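Long-range contacts in phospholipase C-beta (PLC-beta) (Sepia officinalis, PDB 3QR0), which belongs to the phosphoinositide-specific phospholipase C family, combining PH, EF-hand, TIM-barrel (X and Y) and C2 domains, and carries a bound calcium ion: residues G153-L158 against T217-Y222; A224-S229 against A659-D664; A176-L181 against R190-L195. One frame throughout, in Å; residues are numbered along the deposited sequence.

Interaction 1: residues G153-L158 against T217-Y222; sequences GEWEKL and TFFKFY
Trp155 reaches out of helix 151-165 and buries its indole against helix 215-225, among Phe218, Phe219, Phe221 and Tyr222 as a knob in a hole. From CB, pointing toward the partner helix, the side chain leaves with CG anti to the backbone N. CD1 and CG come next, facing the Phe218 ring at CD2 and CE2. The indole N-H then gives a nearly straight hydrogen bond to the backbone, Trp155 NE1 to Phe218 O 3.1 Å. That oxygen lies in the indole plane, yet the donor stands above the carbonyl plane; the same oxygen also accepts the helical N-H of Tyr222. The bond fixes the rotation of the indole and satisfies its one polar atom in an otherwise apolar, buried setting.

Both segments belong to the EF-hand region, and their helices cross steeply at 114° with the short axes 10.9 Å apart, a spacing that the indole fills. Beyond NE1 the rings form an aromatic cluster. CE2 is held between Phe218 CE2 and Tyr222 CB. On one face the five-membered ring makes an offset stack with Phe218, centroids 4.3 Å and planes 17° apart. On the opposite face Tyr222 turns its edge to the six-membered ring in a T-shaped pair, planes at 81°. Trp155 CZ2 meets Phe221 CD2 at 3.7 Å, and CH2 reaches Phe221 CE2 and Tyr222 CD1. Leu158 brings CD2 to the edge of the Phe218 ring at CZ (3.9 Å). Tyr222 OH extends past the indole to bond Gln151 and Arg228, while Trp155 also packs on Leu760.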
loop_
_atom_site.group_PDB
_atom_site.type_symbol
_atom_site.label_atom_id
_atom_site.label_comp_id
_atom_site.label_asym_id
_atom_site.label_seq_id
_atom_site.Cartn_x
_atom_site.Cartn_y
_atom_site.Cartn_z
ATOM N N GLY A 153 5.633 -15.723 -10.699
ATOM C CA GLY A 153 4.185 -15.565 -10.587
ATOM C C GLY A 153 3.619 -14.561 -11.579
ATOM O O GLY A 153 2.522 -14.762 -12.111
ATOM N N GLU A 154 4.353 -13.479 -11.829
ATOM C CA GLU A 154 3.933 -12.490 -12.822
ATOM C C GLU A 154 4.070 -13.028 -14.242
ATOM O O GLU A 154 3.305 -12.646 -15.129
ATOM C CB GLU A 154 4.712 -11.181 -12.680
ATOM C CG GLU A 154 4.328 -10.360 -11.453
ATOM C CD GLU A 154 2.920 -9.754 -11.532
ATOM O OE1 GLU A 154 2.274 -9.795 -12.604
ATOM O OE2 GLU A 154 2.454 -9.238 -10.496
ATOM N N TRP A 155 5.049 -13.904 -14.448
ATOM C CA TRP A 155 5.229 -14.568 -15.729
ATOM C C TRP A 155 4.055 -15.520 -15.966
ATOM O O TRP A 155 3.543 -15.608 -17.080
ATOM C CB TRP A 155 6.558 -15.319 -15.753
ATOM C CG TRP A 155 7.037 -15.678 -17.121
ATOM C CD1 TRP A 155 7.276 -16.933 -17.601
ATOM C CD2 TRP A 155 7.345 -14.775 -18.185
ATOM N NE1 TRP A 155 7.712 -16.866 -18.902
ATOM C CE2 TRP A 155 7.762 -15.553 -19.286
ATOM C CE3 TRP A 155 7.302 -13.382 -18.319
ATOM C CZ2 TRP A 155 8.139 -14.988 -20.505
ATOM C CZ3 TRP A 155 7.682 -12.817 -19.529
ATOM C CH2 TRP A 155 8.095 -13.625 -20.608
ATOM N N GLU A 156 3.633 -16.213 -14.910
ATOM C CA GLU A 156 2.468 -17.095 -14.968
ATOM C C GLU A 156 1.163 -16.317 -15.221
ATOM O O GLU A 156 0.286 -16.797 -15.935
ATOM C CB GLU A 156 2.358 -17.923 -13.682
ATOM C CG GLU A 156 1.318 -19.032 -13.744
ATOM C CD GLU A 156 1.137 -19.752 -12.417
ATOM O OE1 GLU A 156 1.123 -19.086 -11.359
ATOM O OE2 GLU A 156 0.988 -20.987 -12.434
ATOM N N LYS A 157 1.039 -15.131 -14.635
ATOM C CA LYS A 157 -0.088 -14.232 -14.922
ATOM C C LYS A 157 -0.182 -13.903 -16.416
ATOM O O LYS A 157 -1.261 -13.990 -17.016
ATOM C CB LYS A 157 0.039 -12.941 -14.112
ATOM C CG LYS A 157 -1.010 -11.890 -14.431
ATOM C CD LYS A 157 -1.108 -10.847 -13.326
ATOM C CE LYS A 157 -1.990 -9.679 -13.745
ATOM N NZ LYS A 157 -2.214 -8.719 -12.624
ATOM N N LEU A 158 0.951 -13.536 -17.008
ATOM C CA LEU A 158 1.033 -13.302 -18.445
ATOM C C LEU A 158 0.655 -14.565 -19.221
ATOM O O LEU A 158 -0.058 -14.489 -20.230
ATOM C CB LEU A 158 2.445 -12.843 -18.837
ATOM C CG LEU A 158 2.731 -12.620 -20.322
ATOM C CD1 LEU A 158 1.789 -11.570 -20.903
ATOM C CD2 LEU A 158 4.181 -12.216 -20.531
ATOM N N THR A 217 7.576 -24.612 -21.016
ATOM C CA THR A 217 8.121 -24.127 -22.283
ATOM C C THR A 217 8.024 -22.601 -22.357
ATOM O O THR A 217 8.906 -21.945 -22.919
ATOM C CB THR A 217 7.397 -24.757 -23.481
ATOM O OG1 THR A 217 7.382 -26.181 -23.323
ATOM C CG2 THR A 217 8.095 -24.397 -24.783
ATOM N N PHE A 218 6.960 -22.035 -21.789
ATOM C CA PHE A 218 6.850 -20.577 -21.667
ATOM C C PHE A 218 7.991 -19.998 -20.815
ATOM O O PHE A 218 8.470 -18.900 -21.095
ATOM C CB PHE A 218 5.483 -20.162 -21.098
ATOM C CG PHE A 218 5.174 -18.689 -21.260
ATOM C CD1 PHE A 218 5.136 -18.107 -22.522
ATOM C CD2 PHE A 218 4.908 -17.893 -20.155
ATOM C CE1 PHE A 218 4.847 -16.749 -22.679
ATOM C CE2 PHE A 218 4.613 -16.533 -20.304
ATOM C CZ PHE A 218 4.586 -15.963 -21.564
ATOM N N PHE A 219 8.434 -20.730 -19.792
ATOM C CA PHE A 219 9.611 -20.302 -19.025
ATOM C C PHE A 219 10.887 -20.401 -19.863
ATOM O O PHE A 219 11.764 -19.548 -19.758
ATOM C CB PHE A 219 9.782 -21.092 -17.724
ATOM C CG PHE A 219 10.892 -20.565 -16.855
ATOM C CD1 PHE A 219 10.734 -19.376 -16.155
ATOM C CD2 PHE A 219 12.109 -21.237 -16.768
ATOM C CE1 PHE A 219 11.761 -18.871 -15.357
ATOM C CE2 PHE A 219 13.149 -20.735 -15.971
ATOM C CZ PHE A 219 12.969 -19.551 -15.269
ATOM N N LYS A 220 10.986 -21.432 -20.698
ATOM C CA LYS A 220 12.110 -21.555 -21.635
ATOM C C LYS A 220 12.130 -20.359 -22.613
ATOM O O LYS A 220 13.189 -19.928 -23.059
ATOM C CB LYS A 220 12.041 -22.891 -22.394
ATOM C CG LYS A 220 13.395 -23.411 -22.872
ATOM C CD LYS A 220 13.274 -24.747 -23.616
ATOM C CE LYS A 220 14.545 -25.048 -24.407
ATOM N NZ LYS A 220 14.462 -26.320 -25.191
ATOM N N PHE A 221 10.952 -19.819 -22.927
ATOM C CA PHE A 221 10.845 -18.588 -23.719
ATOM C C PHE A 221 11.452 -17.397 -22.966
ATOM O O PHE A 221 12.188 -16.609 -23.554
ATOM C CB PHE A 221 9.381 -18.336 -24.112
ATOM C CG PHE A 221 9.101 -16.949 -24.634
ATOM C CD1 PHE A 221 9.720 -16.482 -25.782
ATOM C CD2 PHE A 221 8.177 -16.131 -23.998
ATOM C CE1 PHE A 221 9.441 -15.210 -26.273
ATOM C CE2 PHE A 221 7.894 -14.861 -24.480
ATOM C CZ PHE A 221 8.528 -14.400 -25.619
ATOM N N TYR A 222 11.152 -17.282 -21.671
ATOM C CA TYR A 222 11.791 -16.280 -20.806
ATOM C C TYR A 222 13.317 -16.397 -20.875
ATOM O O TYR A 222 14.010 -15.396 -21.046
ATOM C CB TYR A 222 11.329 -16.429 -19.345
ATOM C CG TYR A 222 11.926 -15.411 -18.388
ATOM C CD1 TYR A 222 11.215 -14.278 -18.014
ATOM C CD2 TYR A 222 13.200 -15.590 -17.848
ATOM C CE1 TYR A 222 11.758 -13.343 -17.137
ATOM C CE2 TYR A 222 13.753 -14.660 -16.974
ATOM C CZ TYR A 222 13.026 -13.537 -16.622
ATOM O OH TYR A 222 13.561 -12.608 -15.762
#

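Interaction 2: residues A224-S229 against A659-D664; sequences ALLERS and AQFLSD
The guanidinium of Arg228 and the amide of Gln660 lie stacked, their planes only 16° apart, although the two side chains cross at about a right angle. Gln660 NE2 sits over the centre of the guanidinium, 3.3 Å from Arg228 CZ. Since NE, NH2 and NE2 are all donors, this is a face-to-face packing of flat groups, and the polar ends bond to others. Arg228 turns its N-H groups to Tyr222 OH, Glu230 and His747, with Phe764 in a cation-pi contact; Gln660 OE1 accepts from Gln151. These partners probably hold both planes in place and help to balance the buried charge. Bends at chi2 and chi3 fold the arginine back over the amide, and Gln660 bends at chi2 (80°) to present its flat end.

The contact joins two domains: Leu226 is the first residue to leave helical geometry at the end of helix 215-225, in the EF-hand region, and Gln660 ends strand 650-660 of the C2 beta-sandwich. Arg228 itself is the centre of an inverse gamma turn in the chain that follows the helix.

Beside the polar stack, Leu226 points toward the C2 domain and crosses the Gln660 side chain at about a right angle. Leu226 CD2 packs on Gln660 CG at 3.6 Å and also touches the Phe661 ring, while Leu226 CD1 makes the closer approach, obliquely, 3.4 Å from Phe661 CZ. Phe661 has positive phi (54°), a left-handed backbone conformation just past the strand, and its ring swings back toward the helix end. There Leu225 CD2 lies more loosely at the ring edge, 4.4 Å from Phe661 CE1.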
loop_
_atom_site.group_PDB
_atom_site.type_symbol
_atom_site.label_atom_id
_atom_site.label_comp_id
_atom_site.label_asym_id
_atom_site.label_seq_id
_atom_site.Cartn_x
_atom_site.Cartn_y
_atom_site.Cartn_z
ATOM N N ALA A 224 15.122 -17.713 -23.229
ATOM C CA ALA A 224 15.532 -17.319 -24.579
ATOM C C ALA A 224 15.421 -15.814 -24.839
ATOM O O ALA A 224 16.143 -15.283 -25.685
ATOM C CB ALA A 224 14.713 -18.078 -25.618
ATOM N N LEU A 225 14.513 -15.135 -24.137
ATOM C CA LEU A 225 14.242 -13.721 -24.395
ATOM C C LEU A 225 15.216 -12.793 -23.686
ATOM O O LEU A 225 15.891 -11.989 -24.328
ATOM C CB LEU A 225 12.811 -13.351 -23.986
ATOM C CG LEU A 225 12.415 -11.887 -24.230
ATOM C CD1 LEU A 225 12.618 -11.514 -25.696
ATOM C CD2 LEU A 225 10.976 -11.634 -23.804
ATOM N N LEU A 226 15.269 -12.883 -22.360
ATOM C CA LEU A 226 16.098 -11.966 -21.582
ATOM C C LEU A 226 17.522 -12.484 -21.486
ATOM O O LEU A 226 17.747 -13.690 -21.397
ATOM C CB LEU A 226 15.527 -11.733 -20.178
ATOM C CG LEU A 226 14.259 -10.879 -20.143
ATOM C CD1 LEU A 226 13.071 -11.704 -20.577
ATOM C CD2 LEU A 226 14.025 -10.278 -18.768
ATOM N N GLU A 227 18.473 -11.553 -21.529
ATOM C CA GLU A 227 19.878 -11.847 -21.269
ATOM C C GLU A 227 20.166 -11.502 -19.809
ATOM O O GLU A 227 20.551 -10.376 -19.480
ATOM C CB GLU A 227 20.787 -11.053 -22.217
ATOM C CG GLU A 227 20.909 -11.686 -23.602
ATOM C CD GLU A 227 21.487 -10.747 -24.659
ATOM O OE1 GLU A 227 21.542 -9.516 -24.426
ATOM O OE2 GLU A 227 21.881 -11.249 -25.735
ATOM N N ARG A 228 19.946 -12.479 -18.935
ATOM C CA ARG A 228 20.224 -12.323 -17.515
ATOM C C ARG A 228 21.706 -12.656 -17.276
ATOM O O ARG A 228 22.043 -13.651 -16.628
ATOM C CB ARG A 228 19.292 -13.222 -16.700
ATOM C CG ARG A 228 17.792 -12.957 -16.939
ATOM C CD ARG A 228 17.366 -11.560 -16.488
ATOM N NE ARG A 228 17.762 -11.314 -15.103
ATOM C CZ ARG A 228 17.048 -11.640 -14.028
ATOM N NH1 ARG A 228 15.850 -12.210 -14.141
ATOM N NH2 ARG A 228 17.542 -11.380 -12.824
ATOM N N SER A 229 22.571 -11.792 -17.807
ATOM C CA SER A 229 24.028 -11.975 -17.806
ATOM C C SER A 229 24.616 -12.236 -16.433
ATOM O O SER A 229 25.606 -12.958 -16.309
ATOM C CB SER A 229 24.711 -10.726 -18.374
ATOM O OG SER A 229 24.339 -10.511 -19.718
ATOM N N ALA A 659 17.367 -4.958 -13.968
ATOM C CA ALA A 659 15.914 -4.825 -13.933
ATOM C C ALA A 659 15.304 -5.524 -15.132
ATOM O O ALA A 659 15.969 -5.717 -16.146
ATOM C CB ALA A 659 15.502 -3.359 -13.901
ATOM N N GLN A 660 14.040 -5.919 -14.997
ATOM C CA GLN A 660 13.317 -6.605 -16.057
ATOM C C GLN A 660 11.990 -5.917 -16.341
ATOM O O GLN A 660 11.286 -5.511 -15.417
ATOM C CB GLN A 660 13.048 -8.062 -15.680
ATOM C CG GLN A 660 14.309 -8.890 -15.416
ATOM C CD GLN A 660 14.881 -8.670 -14.034
ATOM O OE1 GLN A 660 14.157 -8.713 -13.033
ATOM N NE2 GLN A 660 16.190 -8.427 -13.963
ATOM N N PHE A 661 11.666 -5.797 -17.625
ATOM C CA PHE A 661 10.347 -5.368 -18.081
ATOM C C PHE A 661 9.910 -4.045 -17.478
ATOM O O PHE A 661 8.788 -3.915 -17.002
ATOM C CB PHE A 661 9.305 -6.447 -17.784
ATOM C CG PHE A 661 9.628 -7.774 -18.386
ATOM C CD1 PHE A 661 9.615 -7.943 -19.760
ATOM C CD2 PHE A 661 9.941 -8.858 -17.581
ATOM C CE1 PHE A 661 9.911 -9.174 -20.325
ATOM C CE2 PHE A 661 10.230 -10.088 -18.137
ATOM C CZ PHE A 661 10.220 -10.246 -19.511
ATOM N N LEU A 662 10.805 -3.066 -17.498
ATOM C CA LEU A 662 10.476 -1.740 -16.987
ATOM C C LEU A 662 9.452 -1.029 -17.863
ATOM O O LEU A 662 8.679 -0.217 -17.366
ATOM C CB LEU A 662 11.729 -0.875 -16.864
ATOM C CG LEU A 662 12.729 -1.298 -15.794
ATOM C CD1 LEU A 662 13.860 -0.283 -15.747
ATOM C CD2 LEU A 662 12.063 -1.441 -14.420
ATOM N N SER A 663 9.446 -1.330 -19.161
ATOM C CA SER A 663 8.596 -0.607 -20.100
ATOM C C SER A 663 8.340 -1.366 -21.400
ATOM O O SER A 663 9.113 -2.247 -21.789
ATOM C CB SER A 663 9.234 0.746 -20.422
ATOM O OG SER A 663 8.479 1.441 -21.394
ATOM N N ASP A 664 7.257 -0.985 -22.076
ATOM C CA ASP A 664 6.918 -1.541 -23.390
ATOM C C ASP A 664 7.642 -0.823 -24.540
ATOM O O ASP A 664 7.481 -1.194 -25.707
ATOM C CB ASP A 664 5.393 -1.542 -23.614
ATOM C CG ASP A 664 4.730 -0.220 -23.242
ATOM O OD1 ASP A 664 5.378 0.842 -23.352
ATOM O OD2 ASP A 664 3.548 -0.248 -22.831
#

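Interaction 3: residues A176-L181 against R190-L195; sequences AIQKCL and RISKAL
Ile191 lies at the centre of the first shell, its two branches parted between two residues of helix 174-181. Ile191 CG2, anti to the backbone N, rests against the aliphatic CG of Gln178 at 3.7 Å. The other branch, extended through CG1, lays Ile191 CD1 against Leu181 CB at 3.6 Å and also meets Leu181 CD1, the side chains crossing obliquely. One turn on from Ile191, Leu195 meets Ile177, a turn before Leu181, tip to tip, with Ile177 CD1 standing 4.0 Å from Leu195 CD2.

Beside the partly exposed Ser192, Gln178 extends beyond CG and brings Gln178 NE2 within 2.8 Å of Ser192 OG, but the angle is too poor for a hydrogen bond. Both groups turn instead to the same backbone oxygen: Arg188 O accepts from Ser192 OG in a hydrogen bond and from Gln178 NE2 in a weak one. The shared acceptor probably explains why the two groups lie so close.

The next shell is supplied by the neighbouring helices: Leu158 of helix 151-165 packs on Leu181, Phe221 of helix 215-225 touches both Leu181 and Leu195, and Leu225 packs against Ile191.

The helices run at 134° to each other, their short axes 10.5 Å apart, with Gln178 and Ile191 nearest by CA. Separated by only a short connection, they form a packed pair of consecutive helices, an example of helix-against-helix packing within the largely helical EF-hand region.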
loop_
_atom_site.group_PDB
_atom_site.type_symbol
_atom_site.label_atom_id
_atom_site.label_comp_id
_atom_site.label_asym_id
_atom_site.label_seq_id
_atom_site.Cartn_x
_atom_site.Cartn_y
_atom_site.Cartn_z
ATOM N N ALA A 176 -0.512 -11.525 -30.200
ATOM C CA ALA A 176 -0.926 -11.314 -28.812
ATOM C C ALA A 176 0.266 -11.354 -27.853
ATOM O O ALA A 176 0.303 -10.613 -26.875
ATOM C CB ALA A 176 -1.967 -12.346 -28.405
ATOM N N ILE A 177 1.236 -12.220 -28.144
ATOM C CA ILE A 177 2.441 -12.341 -27.325
ATOM C C ILE A 177 3.255 -11.052 -27.393
ATOM O O ILE A 177 3.689 -10.533 -26.368
ATOM C CB ILE A 177 3.338 -13.524 -27.769
ATOM C CG1 ILE A 177 2.556 -14.843 -27.741
ATOM C CG2 ILE A 177 4.559 -13.623 -26.864
ATOM C CD1 ILE A 177 3.330 -16.025 -28.266
ATOM N N GLN A 178 3.442 -10.530 -28.603
ATOM C CA GLN A 178 4.203 -9.293 -28.795
ATOM C C GLN A 178 3.531 -8.072 -28.161
ATOM O O GLN A 178 4.200 -7.279 -27.494
ATOM C CB GLN A 178 4.474 -9.044 -30.283
ATOM C CG GLN A 178 5.611 -9.893 -30.831
ATOM C CD GLN A 178 5.742 -9.818 -32.340
ATOM O OE1 GLN A 178 4.795 -9.462 -33.046
ATOM N NE2 GLN A 178 6.922 -10.165 -32.847
ATOM N N LYS A 179 2.220 -7.923 -28.355
ATOM C CA LYS A 179 1.498 -6.762 -27.814
ATOM C C LYS A 179 1.514 -6.722 -26.284
ATOM O O LYS A 179 1.537 -5.645 -25.698
ATOM C CB LYS A 179 0.051 -6.698 -28.327
ATOM C CG LYS A 179 -0.922 -7.648 -27.650
ATOM C CD LYS A 179 -2.358 -7.378 -28.052
ATOM C CE LYS A 179 -3.308 -8.243 -27.235
ATOM N NZ LYS A 179 -4.690 -8.238 -27.777
ATOM N N CYS A 180 1.496 -7.891 -25.643
ATOM C CA CYS A 180 1.530 -7.956 -24.180
ATOM C C CYS A 180 2.901 -7.573 -23.609
ATOM O O CYS A 180 2.991 -7.199 -22.439
ATOM C CB CYS A 180 1.129 -9.352 -23.682
ATOM S SG CYS A 180 -0.631 -9.775 -23.911
ATOM N N LEU A 181 3.956 -7.656 -24.423
ATOM C CA LEU A 181 5.325 -7.404 -23.951
ATOM C C LEU A 181 5.927 -6.067 -24.398
ATOM O O LEU A 181 6.638 -5.431 -23.619
ATOM C CB LEU A 181 6.260 -8.550 -24.369
ATOM C CG LEU A 181 6.047 -9.902 -23.678
ATOM C CD1 LEU A 181 6.916 -10.973 -24.318
ATOM C CD2 LEU A 181 6.328 -9.815 -22.185
ATOM N N ARG A 190 13.237 -9.192 -31.026
ATOM C CA ARG A 190 13.815 -10.072 -30.005
ATOM C C ARG A 190 12.822 -11.166 -29.627
ATOM O O ARG A 190 13.182 -12.342 -29.534
ATOM C CB ARG A 190 14.211 -9.286 -28.752
ATOM C CG ARG A 190 15.409 -8.364 -28.933
ATOM C CD ARG A 190 15.776 -7.672 -27.622
ATOM N NE ARG A 190 16.236 -8.625 -26.611
ATOM C CZ ARG A 190 16.547 -8.314 -25.354
ATOM N NH1 ARG A 190 16.454 -7.062 -24.920
ATOM N NH2 ARG A 190 16.955 -9.267 -24.521
ATOM N N ILE A 191 11.571 -10.766 -29.425
ATOM C CA ILE A 191 10.505 -11.702 -29.088
ATOM C C ILE A 191 10.346 -12.770 -30.174
ATOM O O ILE A 191 10.292 -13.957 -29.866
ATOM C CB ILE A 191 9.170 -10.962 -28.832
ATOM C CG1 ILE A 191 9.246 -10.194 -27.507
ATOM C CG2 ILE A 191 8.005 -11.941 -28.811
ATOM C CD1 ILE A 191 8.189 -9.123 -27.353
ATOM N N SER A 192 10.300 -12.351 -31.437
ATOM C CA SER A 192 10.198 -13.295 -32.558
ATOM C C SER A 192 11.372 -14.282 -32.593
ATOM O O SER A 192 11.174 -15.487 -32.768
ATOM C CB SER A 192 10.117 -12.546 -33.892
ATOM O OG SER A 192 8.907 -11.816 -33.983
ATOM N N LYS A 193 12.587 -13.761 -32.430
ATOM C CA LYS A 193 13.793 -14.588 -32.402
ATOM C C LYS A 193 13.744 -15.604 -31.259
ATOM O O LYS A 193 14.137 -16.759 -31.432
ATOM C CB LYS A 193 15.040 -13.707 -32.255
ATOM C CG LYS A 193 15.334 -12.816 -33.463
ATOM C CD LYS A 193 16.284 -13.476 -34.459
ATOM C CE LYS A 193 17.734 -13.401 -33.990
ATOM N NZ LYS A 193 18.691 -13.767 -35.072
ATOM N N ALA A 194 13.257 -15.170 -30.096
ATOM C CA ALA A 194 13.140 -16.046 -28.927
ATOM C C ALA A 194 12.124 -17.164 -29.162
ATOM O O ALA A 194 12.365 -18.309 -28.794
ATOM C CB ALA A 194 12.763 -15.237 -27.686
ATOM N N LEU A 195 10.991 -16.824 -29.775
ATOM C CA LEU A 195 9.975 -17.819 -30.131
ATOM C C LEU A 195 10.556 -18.837 -31.110
ATOM O O LEU A 195 10.295 -20.037 -31.004
ATOM C CB LEU A 195 8.747 -17.145 -30.754
ATOM C CG LEU A 195 7.935 -16.189 -29.873
ATOM C CD1 LEU A 195 6.928 -15.414 -30.716
ATOM C CD2 LEU A 195 7.232 -16.928 -28.744
#

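All three contacts are buried, and helix 215-225 leads into two of them: its middle meets helix 151-165 in interaction 1, and the chain just past its C-terminal end carries most of interaction 2. Interaction 3 pairs the two intervening helices and joins the first contact through Phe221, packed on Ala194, and Leu158, packed on Cys180. The chemistry follows the place. Interaction 1 is aromatic with one backbone-directed bond, and interaction 3 is aliphatic with a polar margin, both inside the EF-hand region. Interaction 2 crosses to the C2 domain and adds stacked polar planes; Trp155 against Phe661 links it to interaction 1, and a probable hydrogen bond from Arg190 NH2 to Leu225 O links it to interaction 3.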